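Local coordinates for phosphate-specific transport system accessory protein PhoU homolog (Pseudomonas aeruginosa, PDB 4Q25) that forms a cytoplasmic all-helical homodimer, acts as a negative regulator of the Pho regulon and probably takes part in regulating phosphate uptake, at residues A[38-43]-A[105-110]; A[33-38]-A[52-57]; A[74-79]-A[88-93]; A[68-73]-A[95-100]. All blocks are in the same frame, centred on the assembly; numbering follows the deposited sequence.

Contact 1. Residues A[38-43]-A[105-110]; sequences NDAVNA and DEASKV
Ala40 meets Ala107 and Val110 where helices 15-45 and 84-120 run side by side in the helical bundle of the PhoU fold. The two helices are nearly parallel here, at 16°, and their local axes approach to 8.4 Å, a spacing that the small alanines permit. Ala40 CB is directed at the other helix and lies 3.3 Å from Ala107 O, while the two alanine methyl carbons, Ala40 CB and Ala107 CB, stay 4.3 Å apart. One turn on, Val110 reaches back: its CG1, anti to the backbone N (chi1 173°), lies 3.8 Å from Ala40 O and nearly as close to Ala40 CB. The contact is thus apolar and buried.

Neighbouring helices close over it. Val110 and Val41 also touch helix 188-220, at Ser200 and Leu201, and Ala43 packs on Ala52 of helix 49-56. On the far flank of segment 105-110, Lys109 NZ bridges to Asp105 OD2 at 3.1 Å, on the syn side but tilted out of the carboxylate plane. On the outer side of helix 15-45, where Lys35 holds Asp39 OD2 in a salt bridge, Asn38 ND2 bonds to Asp39 OD1 at 3.0 Å, 36° out of the carboxylate plane.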
# COMPACT_ATOMS: atom_id res chain seq x y z
N ASN A 38 -5.76 16.45 -5.12
CA ASN A 38 -5.71 17.86 -5.50
C ASN A 38 -5.30 18.78 -4.34
O ASN A 38 -4.34 19.55 -4.45
CB ASN A 38 -7.07 18.29 -6.03
CG ASN A 38 -7.13 19.76 -6.41
OD1 ASN A 38 -6.76 20.14 -7.50
ND2 ASN A 38 -7.63 20.58 -5.51
N ASP A 39 -6.01 18.68 -3.22
CA ASP A 39 -5.75 19.53 -2.07
C ASP A 39 -4.41 19.26 -1.43
O ASP A 39 -3.76 20.18 -0.96
CB ASP A 39 -6.84 19.37 -1.03
CG ASP A 39 -8.20 19.79 -1.55
OD1 ASP A 39 -8.26 20.55 -2.53
OD2 ASP A 39 -9.22 19.35 -0.97
N ALA A 40 -3.98 18.01 -1.37
CA ALA A 40 -2.69 17.70 -0.79
C ALA A 40 -1.57 18.32 -1.60
O ALA A 40 -0.68 18.92 -1.06
CB ALA A 40 -2.48 16.21 -0.72
N VAL A 41 -1.59 18.11 -2.90
CA VAL A 41 -0.57 18.68 -3.75
C VAL A 41 -0.56 20.21 -3.57
O VAL A 41 0.50 20.77 -3.38
CB VAL A 41 -0.78 18.27 -5.22
CG1 VAL A 41 0.29 18.89 -6.11
CG2 VAL A 41 -0.73 16.74 -5.33
N ASN A 42 -1.72 20.86 -3.65
CA ASN A 42 -1.79 22.31 -3.50
C ASN A 42 -1.26 22.73 -2.13
O ASN A 42 -0.60 23.76 -2.02
CB ASN A 42 -3.23 22.84 -3.65
CG ASN A 42 -3.78 22.74 -5.07
OD1 ASN A 42 -3.07 22.43 -6.03
ND2 ASN A 42 -5.06 23.02 -5.21
N ALA A 43 -1.56 21.93 -1.11
CA ALA A 43 -1.09 22.22 0.25
C ALA A 43 0.41 22.25 0.31
O ALA A 43 0.99 23.12 0.93
CB ALA A 43 -1.60 21.21 1.24
N ASP A 105 -4.97 7.61 1.64
CA ASP A 105 -3.93 7.56 2.64
C ASP A 105 -2.61 8.21 2.15
O ASP A 105 -1.97 8.92 2.91
CB ASP A 105 -3.66 6.13 3.09
CG ASP A 105 -2.67 6.08 4.24
OD1 ASP A 105 -2.90 6.73 5.31
OD2 ASP A 105 -1.65 5.40 4.07
N GLU A 106 -2.22 7.97 0.90
CA GLU A 106 -1.02 8.59 0.37
C GLU A 106 -1.20 10.12 0.28
O GLU A 106 -0.27 10.84 0.53
CB GLU A 106 -0.65 8.03 -1.01
CG GLU A 106 -0.25 6.56 -1.02
CD GLU A 106 1.01 6.26 -0.23
OE1 GLU A 106 1.22 5.08 0.12
OE2 GLU A 106 1.81 7.19 0.06
N ALA A 107 -2.38 10.57 -0.12
CA ALA A 107 -2.68 11.98 -0.18
C ALA A 107 -2.42 12.59 1.17
O ALA A 107 -1.90 13.70 1.28
CB ALA A 107 -4.12 12.22 -0.57
N SER A 108 -2.82 11.85 2.19
CA SER A 108 -2.78 12.33 3.54
C SER A 108 -1.33 12.39 4.04
O SER A 108 -0.97 13.31 4.79
CB SER A 108 -3.73 11.52 4.44
OG SER A 108 -3.55 11.85 5.77
N LYS A 109 -0.49 11.45 3.61
CA LYS A 109 0.95 11.57 3.83
C LYS A 109 1.59 12.79 3.14
O LYS A 109 2.48 13.42 3.72
CB LYS A 109 1.70 10.32 3.39
CG LYS A 109 1.31 9.06 4.14
CD LYS A 109 2.14 7.88 3.65
CE LYS A 109 1.45 6.55 3.88
NZ LYS A 109 0.98 6.44 5.27
N VAL A 110 1.14 13.11 1.92
CA VAL A 110 1.61 14.31 1.20
C VAL A 110 1.26 15.53 2.04
O VAL A 110 2.11 16.38 2.27
CB VAL A 110 1.01 14.42 -0.22
CG1 VAL A 110 1.35 15.75 -0.90
CG2 VAL A 110 1.54 13.29 -1.06

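Contact 2. Residues A[33-38]-A[52-57]; sequences VEKQVN and AQQVRE
Gln36 of helix 15-45 reaches the backbone of Val55 on helix 49-56 with its amide end. Chi1 of -91° departs from a staggered value and the chain is stretched out beyond CG, which carries NE2 across to the carbonyl. The modelled hydrogen bond from Gln36 NE2 to Val55 O measures only 2.4 Å and is bent to 125°, so its exact geometry is doubtful. Val55 CG1, anti to the backbone N, borders the amide at 3.7 Å from Gln36 NE2, whereas the other branch, Val55 CG2, lies 4.1 Å from the main-chain oxygen Gln36 O. The buried glutamine also touches Asp59 and Ile62 of helix 59-78.

At the exposed margin Lys35 and Gln54 cross at a slant. Their ends, Lys35 NZ and Gln54 NE2, come no nearer than 4.2 Å, and the ammonium instead forms a salt bridge with Asp39 on its own helix, helped by a bend at chi4 (-59°). Val55 in turn packs against Asp39. Helix 49-56 thus doubles back after a tight link to lie antiparallel on the end of helix 15-45, an antiparallel helical hairpin on the flank of the PhoU bundle.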
# COMPACT_ATOMS: atom_id res chain seq x y z
N VAL A 33 -11.70 11.23 -3.02
CA VAL A 33 -10.29 10.88 -2.93
C VAL A 33 -9.44 11.72 -3.91
O VAL A 33 -8.30 12.11 -3.60
CB VAL A 33 -10.14 9.40 -3.23
CG1 VAL A 33 -8.83 9.09 -3.90
CG2 VAL A 33 -10.31 8.61 -1.97
N GLU A 34 -10.00 11.97 -5.08
CA GLU A 34 -9.36 12.75 -6.10
C GLU A 34 -9.21 14.20 -5.63
O GLU A 34 -8.23 14.85 -5.91
CB GLU A 34 -10.19 12.65 -7.38
CG GLU A 34 -9.66 13.31 -8.63
CD GLU A 34 -10.69 13.28 -9.76
OE1 GLU A 34 -11.43 12.25 -9.87
OE2 GLU A 34 -10.77 14.29 -10.52
N LYS A 35 -10.21 14.69 -4.93
CA LYS A 35 -10.15 16.00 -4.33
C LYS A 35 -9.13 16.05 -3.20
O LYS A 35 -8.50 17.08 -3.00
CB LYS A 35 -11.52 16.39 -3.83
CG LYS A 35 -11.60 17.81 -3.34
CD LYS A 35 -12.92 18.06 -2.67
CE LYS A 35 -12.95 19.44 -2.02
NZ LYS A 35 -11.86 19.58 -1.00
N GLN A 36 -8.96 14.94 -2.47
CA GLN A 36 -7.89 14.86 -1.50
C GLN A 36 -6.50 14.98 -2.18
O GLN A 36 -5.58 15.61 -1.65
CB GLN A 36 -7.97 13.56 -0.69
CG GLN A 36 -8.78 13.60 0.60
CD GLN A 36 -8.35 12.47 1.56
OE1 GLN A 36 -8.24 11.32 1.15
NE2 GLN A 36 -8.08 12.79 2.81
N VAL A 37 -6.33 14.33 -3.32
CA VAL A 37 -5.06 14.40 -4.03
C VAL A 37 -4.78 15.84 -4.46
O VAL A 37 -3.69 16.36 -4.17
CB VAL A 37 -5.04 13.47 -5.23
CG1 VAL A 37 -3.82 13.70 -6.10
CG2 VAL A 37 -5.04 12.03 -4.78
N ASN A 38 -5.76 16.45 -5.12
CA ASN A 38 -5.71 17.86 -5.50
C ASN A 38 -5.30 18.78 -4.34
O ASN A 38 -4.34 19.55 -4.45
CB ASN A 38 -7.07 18.29 -6.03
CG ASN A 38 -7.13 19.76 -6.41
OD1 ASN A 38 -6.76 20.14 -7.50
ND2 ASN A 38 -7.63 20.58 -5.51
N ALA A 52 -3.71 21.47 4.38
CA ALA A 52 -3.13 20.15 4.62
C ALA A 52 -3.87 19.42 5.73
O ALA A 52 -4.24 18.25 5.57
CB ALA A 52 -1.67 20.28 4.94
N GLN A 53 -4.13 20.09 6.84
CA GLN A 53 -4.94 19.47 7.90
C GLN A 53 -6.35 19.06 7.43
O GLN A 53 -6.88 18.02 7.82
CB GLN A 53 -5.07 20.38 9.10
CG GLN A 53 -5.76 19.70 10.27
CD GLN A 53 -5.04 18.46 10.74
OE1 GLN A 53 -3.85 18.26 10.44
NE2 GLN A 53 -5.73 17.62 11.47
N GLN A 54 -6.96 19.88 6.59
CA GLN A 54 -8.29 19.56 6.07
C GLN A 54 -8.30 18.23 5.33
O GLN A 54 -9.26 17.47 5.43
CB GLN A 54 -8.77 20.68 5.17
CG GLN A 54 -10.15 20.49 4.56
CD GLN A 54 -10.57 21.73 3.78
OE1 GLN A 54 -10.36 22.85 4.26
NE2 GLN A 54 -11.13 21.55 2.58
N VAL A 55 -7.20 17.93 4.63
CA VAL A 55 -7.04 16.70 3.90
C VAL A 55 -6.96 15.48 4.83
O VAL A 55 -7.46 14.42 4.51
CB VAL A 55 -5.80 16.74 3.00
CG1 VAL A 55 -5.39 15.35 2.57
CG2 VAL A 55 -6.04 17.67 1.84
N ARG A 56 -6.25 15.59 5.92
CA ARG A 56 -6.18 14.49 6.84
C ARG A 56 -7.51 14.18 7.47
O ARG A 56 -7.87 13.07 7.66
CB ARG A 56 -5.11 14.72 7.89
CG ARG A 56 -4.07 15.71 7.44
CD ARG A 56 -2.66 15.26 7.69
NE ARG A 56 -2.58 14.33 8.79
CZ ARG A 56 -2.19 14.63 10.02
NH1 ARG A 56 -1.85 15.86 10.31
NH2 ARG A 56 -2.15 13.68 10.94
N GLU A 57 -8.26 15.20 7.81
CA GLU A 57 -9.56 15.04 8.43
C GLU A 57 -10.64 14.44 7.52
O GLU A 57 -11.72 14.11 7.98
CB GLU A 57 -10.04 16.40 8.96
CG GLU A 57 -9.21 16.86 10.15
CD GLU A 57 -9.47 18.29 10.52
OE1 GLU A 57 -10.27 18.95 9.81
OE2 GLU A 57 -8.87 18.74 11.53

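Contact 3. Residues A[74-79]-A[88-93]; sequences VRILAR and RLIISI
Ile76, Leu77 and Ile90 make this contact with branched aliphatic chains alone; no planar group lies between the segments, so its surfaces are formed by methyl and methylene carbons. Ile90, from helix 84-120, inserts between the two residues of helix 59-78, and its two branches are shared out between them. With CG1 anti to the carbonyl carbon (chi1 -62°), the CG2 methyl falls anti to the backbone N and turns to Leu77, where it lies 3.8 Å from Leu77 CG, with Leu77 CD1 equally near. The other branch bends at chi2 (-68°) and delivers CD1 to Ile76, 3.8 Å from Ile76 CG2 and 3.9 Å from Ile76 CD1. Leu77 and Ile90 pass each other pointing in opposite directions, whereas Ile76 meets Ile90 at an angle. Leu77 CA and Ile90 CA, the nearest pair, are 7.9 Å from each other.

Ile76 is backed by Phe15 and Glu18 of helix 15-45, and Ile90 also packs on Cys73. Leu77 has a second neighbour in Leu87 of the second subunit, so the hydrophobic layer runs on into the dimer interface. With a short link between them and roughly opposite directions, helices 59-78 and 84-120 form an antiparallel helical hairpin of the PhoU bundle, held near its turn by this aliphatic packing.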
# COMPACT_ATOMS: atom_id res chain seq x y z
N VAL A 74 -21.23 -7.14 -0.19
CA VAL A 74 -21.58 -8.35 0.50
C VAL A 74 -23.07 -8.63 0.39
O VAL A 74 -23.45 -9.69 0.01
CB VAL A 74 -21.09 -8.32 1.97
CG1 VAL A 74 -21.76 -9.36 2.82
CG2 VAL A 74 -19.62 -8.58 2.01
N ARG A 75 -23.89 -7.64 0.62
CA ARG A 75 -25.31 -7.85 0.57
C ARG A 75 -25.77 -8.22 -0.82
O ARG A 75 -26.53 -9.17 -1.03
CB ARG A 75 -26.02 -6.63 1.09
CG ARG A 75 -25.45 -6.18 2.41
CD ARG A 75 -26.34 -5.20 3.14
NE ARG A 75 -26.74 -4.09 2.29
CZ ARG A 75 -26.21 -2.88 2.33
NH1 ARG A 75 -25.26 -2.60 3.19
NH2 ARG A 75 -26.65 -1.95 1.52
N ILE A 76 -25.22 -7.53 -1.79
CA ILE A 76 -25.61 -7.80 -3.13
C ILE A 76 -25.25 -9.20 -3.48
O ILE A 76 -26.02 -9.89 -4.07
CB ILE A 76 -24.87 -6.89 -4.13
CG1 ILE A 76 -25.48 -5.52 -4.18
CG2 ILE A 76 -24.96 -7.44 -5.53
CD1 ILE A 76 -24.70 -4.58 -5.05
N LEU A 77 -24.06 -9.64 -3.13
CA LEU A 77 -23.64 -10.97 -3.50
C LEU A 77 -24.46 -12.03 -2.80
O LEU A 77 -24.74 -13.07 -3.34
CB LEU A 77 -22.17 -11.17 -3.24
CG LEU A 77 -21.18 -10.64 -4.27
CD1 LEU A 77 -19.78 -11.03 -3.93
CD2 LEU A 77 -21.50 -11.07 -5.68
N ALA A 78 -24.82 -11.75 -1.57
CA ALA A 78 -25.53 -12.67 -0.74
C ALA A 78 -26.81 -13.00 -1.42
O ALA A 78 -27.21 -14.13 -1.41
CB ALA A 78 -25.79 -12.09 0.61
N ARG A 79 -27.45 -12.07 -2.10
CA ARG A 79 -28.68 -12.39 -2.82
C ARG A 79 -28.41 -13.03 -4.16
O ARG A 79 -28.53 -12.42 -5.19
CB ARG A 79 -29.51 -11.14 -3.08
CG ARG A 79 -29.57 -10.18 -1.93
CD ARG A 79 -30.21 -8.91 -2.42
NE ARG A 79 -29.89 -7.78 -1.57
CZ ARG A 79 -30.53 -7.49 -0.45
NH1 ARG A 79 -31.53 -8.26 -0.06
NH2 ARG A 79 -30.18 -6.45 0.27
N ARG A 88 -17.91 -9.91 -12.18
CA ARG A 88 -16.70 -9.18 -12.46
C ARG A 88 -16.82 -7.75 -11.91
O ARG A 88 -15.88 -7.20 -11.42
CB ARG A 88 -16.41 -9.20 -13.95
CG ARG A 88 -16.04 -10.57 -14.48
CD ARG A 88 -15.18 -10.49 -15.71
NE ARG A 88 -15.75 -9.64 -16.73
CZ ARG A 88 -16.66 -10.05 -17.58
NH1 ARG A 88 -17.12 -11.27 -17.50
NH2 ARG A 88 -17.15 -9.23 -18.48
N LEU A 89 -18.00 -7.19 -11.99
CA LEU A 89 -18.23 -5.82 -11.54
C LEU A 89 -18.10 -5.65 -10.02
O LEU A 89 -17.43 -4.74 -9.56
CB LEU A 89 -19.59 -5.30 -12.00
CG LEU A 89 -19.95 -3.87 -11.57
CD1 LEU A 89 -19.10 -2.82 -12.29
CD2 LEU A 89 -21.42 -3.62 -11.82
N ILE A 90 -18.79 -6.49 -9.26
CA ILE A 90 -18.67 -6.50 -7.80
C ILE A 90 -17.21 -6.70 -7.38
O ILE A 90 -16.71 -6.05 -6.47
CB ILE A 90 -19.49 -7.64 -7.18
CG1 ILE A 90 -20.98 -7.46 -7.47
CG2 ILE A 90 -19.25 -7.74 -5.68
CD1 ILE A 90 -21.59 -6.28 -6.77
N ILE A 91 -16.52 -7.63 -8.04
CA ILE A 91 -15.13 -7.88 -7.73
C ILE A 91 -14.25 -6.67 -8.05
O ILE A 91 -13.32 -6.39 -7.31
CB ILE A 91 -14.63 -9.13 -8.47
CG1 ILE A 91 -15.27 -10.38 -7.84
CG2 ILE A 91 -13.10 -9.23 -8.44
CD1 ILE A 91 -14.86 -11.69 -8.48
N SER A 92 -14.54 -5.99 -9.15
CA SER A 92 -13.79 -4.81 -9.53
C SER A 92 -14.06 -3.69 -8.55
O SER A 92 -13.19 -2.89 -8.26
CB SER A 92 -14.18 -4.35 -10.94
OG SER A 92 -13.57 -5.21 -11.89
N ILE A 93 -15.27 -3.65 -8.01
CA ILE A 93 -15.60 -2.62 -7.05
C ILE A 93 -14.87 -2.86 -5.72
O ILE A 93 -14.22 -1.96 -5.18
CB ILE A 93 -17.09 -2.52 -6.82
CG1 ILE A 93 -17.74 -1.85 -8.03
CG2 ILE A 93 -17.39 -1.71 -5.57
CD1 ILE A 93 -19.25 -1.87 -8.05

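Contact 4. Residues A[68-73]-A[95-100]; sequences NIDEEC and KSVIDL
Val97 fits between Ile69 and Asp70, joining helices 59-78 and 84-120 further from the turn of their antiparallel hairpin in the PhoU bundle. The tight half is the valine's CG1 against the isoleucine. Val97 CG1 lies 3.5 Å from Ile69 CG2 and 3.8 Å from Ile69 CD1, so one methyl meets both branches of the isoleucine, and the side chains of Val97 and Ile69 cross at an angle. Ile69 offers its CG2 from a position anti to the backbone N, and its extended CG1 branch puts CD1 alongside. Ile93 of the same hairpin also packs on Ile69.

The looser half belongs to the other methyl and a carboxylate. Val97 CG2 sits between the backbone N and the carbonyl carbon (chi1 -63° for CG1), which turns it to Asp70; Val97 and Asp70 pass side by side, pointing opposite ways, with merely van der Waals contact. The charge of Asp70 is met from the partner chain: Lys95 of the second subunit forms a salt bridge with it, and the pairing is reciprocated across the dimer. Glu66 OE2 also lies close to Asp70 OD2, a crowding of like charge that the lysine may help to offset. Against Val97 the carboxylate is nearly evenly placed, with Asp70 OD1 3.9 Å and Asp70 OD2 4.0 Å from the CG2 methyl.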
# COMPACT_ATOMS: atom_id res chain seq x y z
N ASN A 68 -18.49 0.96 4.04
CA ASN A 68 -19.88 0.95 3.57
C ASN A 68 -20.05 0.29 2.22
O ASN A 68 -21.03 -0.39 1.97
CB ASN A 68 -20.48 2.36 3.56
CG ASN A 68 -20.57 2.94 4.95
OD1 ASN A 68 -20.50 2.23 5.92
ND2 ASN A 68 -20.67 4.25 5.04
N ILE A 69 -19.09 0.47 1.34
CA ILE A 69 -19.15 -0.13 0.02
C ILE A 69 -18.87 -1.63 0.10
O ILE A 69 -19.45 -2.40 -0.63
CB ILE A 69 -18.16 0.56 -0.94
CG1 ILE A 69 -18.60 2.02 -1.19
CG2 ILE A 69 -18.03 -0.18 -2.25
CD1 ILE A 69 -17.67 2.82 -2.12
N ASP A 70 -17.96 -2.04 0.98
CA ASP A 70 -17.63 -3.46 1.12
C ASP A 70 -18.84 -4.23 1.59
O ASP A 70 -19.11 -5.29 1.08
CB ASP A 70 -16.45 -3.71 2.10
CG ASP A 70 -15.08 -3.55 1.43
OD1 ASP A 70 -14.83 -4.17 0.37
OD2 ASP A 70 -14.24 -2.79 1.97
N GLU A 71 -19.53 -3.70 2.58
CA GLU A 71 -20.73 -4.37 3.11
C GLU A 71 -21.84 -4.43 2.08
O GLU A 71 -22.55 -5.42 1.97
CB GLU A 71 -21.25 -3.67 4.35
CG GLU A 71 -20.41 -3.94 5.58
CD GLU A 71 -20.25 -5.43 5.85
OE1 GLU A 71 -21.24 -6.05 6.29
OE2 GLU A 71 -19.14 -5.96 5.59
N GLU A 72 -21.94 -3.38 1.29
CA GLU A 72 -22.87 -3.32 0.18
C GLU A 72 -22.60 -4.42 -0.84
O GLU A 72 -23.54 -5.07 -1.34
CB GLU A 72 -22.76 -1.95 -0.47
CG GLU A 72 -23.98 -1.51 -1.20
CD GLU A 72 -23.80 -0.15 -1.84
OE1 GLU A 72 -24.53 0.13 -2.82
OE2 GLU A 72 -22.94 0.64 -1.37
N CYS A 73 -21.33 -4.63 -1.17
CA CYS A 73 -20.95 -5.71 -2.08
C CYS A 73 -21.29 -7.06 -1.50
O CYS A 73 -21.49 -8.06 -2.23
CB CYS A 73 -19.46 -5.71 -2.40
SG CYS A 73 -18.87 -4.26 -3.30
N LYS A 95 -12.23 -4.57 -4.97
CA LYS A 95 -10.79 -4.40 -5.04
C LYS A 95 -10.41 -2.94 -5.26
O LYS A 95 -9.39 -2.49 -4.78
CB LYS A 95 -10.17 -5.27 -6.13
CG LYS A 95 -10.16 -6.73 -5.72
CD LYS A 95 -9.38 -7.61 -6.66
CE LYS A 95 -9.38 -9.03 -6.12
NZ LYS A 95 -8.90 -9.94 -7.18
N SER A 96 -11.27 -2.20 -5.95
CA SER A 96 -10.94 -0.84 -6.28
C SER A 96 -11.14 0.12 -5.09
O SER A 96 -10.40 1.09 -4.99
CB SER A 96 -11.62 -0.37 -7.55
OG SER A 96 -12.97 -0.16 -7.29
N VAL A 97 -12.06 -0.17 -4.16
CA VAL A 97 -12.15 0.67 -2.96
C VAL A 97 -10.87 0.60 -2.10
O VAL A 97 -10.57 1.53 -1.37
CB VAL A 97 -13.38 0.38 -2.08
CG1 VAL A 97 -14.64 0.68 -2.84
CG2 VAL A 97 -13.40 -1.05 -1.57
N ILE A 98 -10.15 -0.51 -2.18
CA ILE A 98 -8.86 -0.64 -1.53
C ILE A 98 -7.88 0.33 -2.17
O ILE A 98 -7.19 1.08 -1.46
CB ILE A 98 -8.29 -2.07 -1.62
CG1 ILE A 98 -9.26 -3.11 -1.04
CG2 ILE A 98 -7.01 -2.16 -0.82
CD1 ILE A 98 -8.87 -4.55 -1.38
N ASP A 99 -7.84 0.34 -3.50
CA ASP A 99 -7.01 1.31 -4.24
C ASP A 99 -7.36 2.76 -3.92
O ASP A 99 -6.47 3.57 -3.70
CB ASP A 99 -7.04 1.04 -5.74
CG ASP A 99 -6.33 -0.28 -6.11
OD1 ASP A 99 -5.17 -0.50 -5.74
OD2 ASP A 99 -6.94 -1.10 -6.81
N LEU A 100 -8.65 3.08 -3.84
CA LEU A 100 -9.08 4.42 -3.49
C LEU A 100 -8.70 4.77 -2.09
O LEU A 100 -8.33 5.90 -1.82
CB LEU A 100 -10.58 4.62 -3.69
CG LEU A 100 -10.99 4.53 -5.16
CD1 LEU A 100 -12.49 4.68 -5.29
CD2 LEU A 100 -10.25 5.58 -5.99

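Overall arrangement
All four contacts lie in the first PhoU domain, in two groups. Contacts 1 and 2, centres about 5 Å apart, share helix 15-45 and touch at Ala107 CB and Gln36 O; their segments alternate in sequence. Contacts 3 and 4, centres about 10 Å apart, both join the hairpin of helices 59-78 and 84-120. Contact 2 closes before these open; contact 3 lies within the span of contact 4, and both within that of contact 1. Helix 84-120 of that hairpin packs on helix 15-45 in contact 1, centred about 30 Å from contact 3. Val33 of contact 2 packs on Leu100 of contact 4. Only contacts 3 and 4 touch the second subunit, placing the hairpin at the dimer interface.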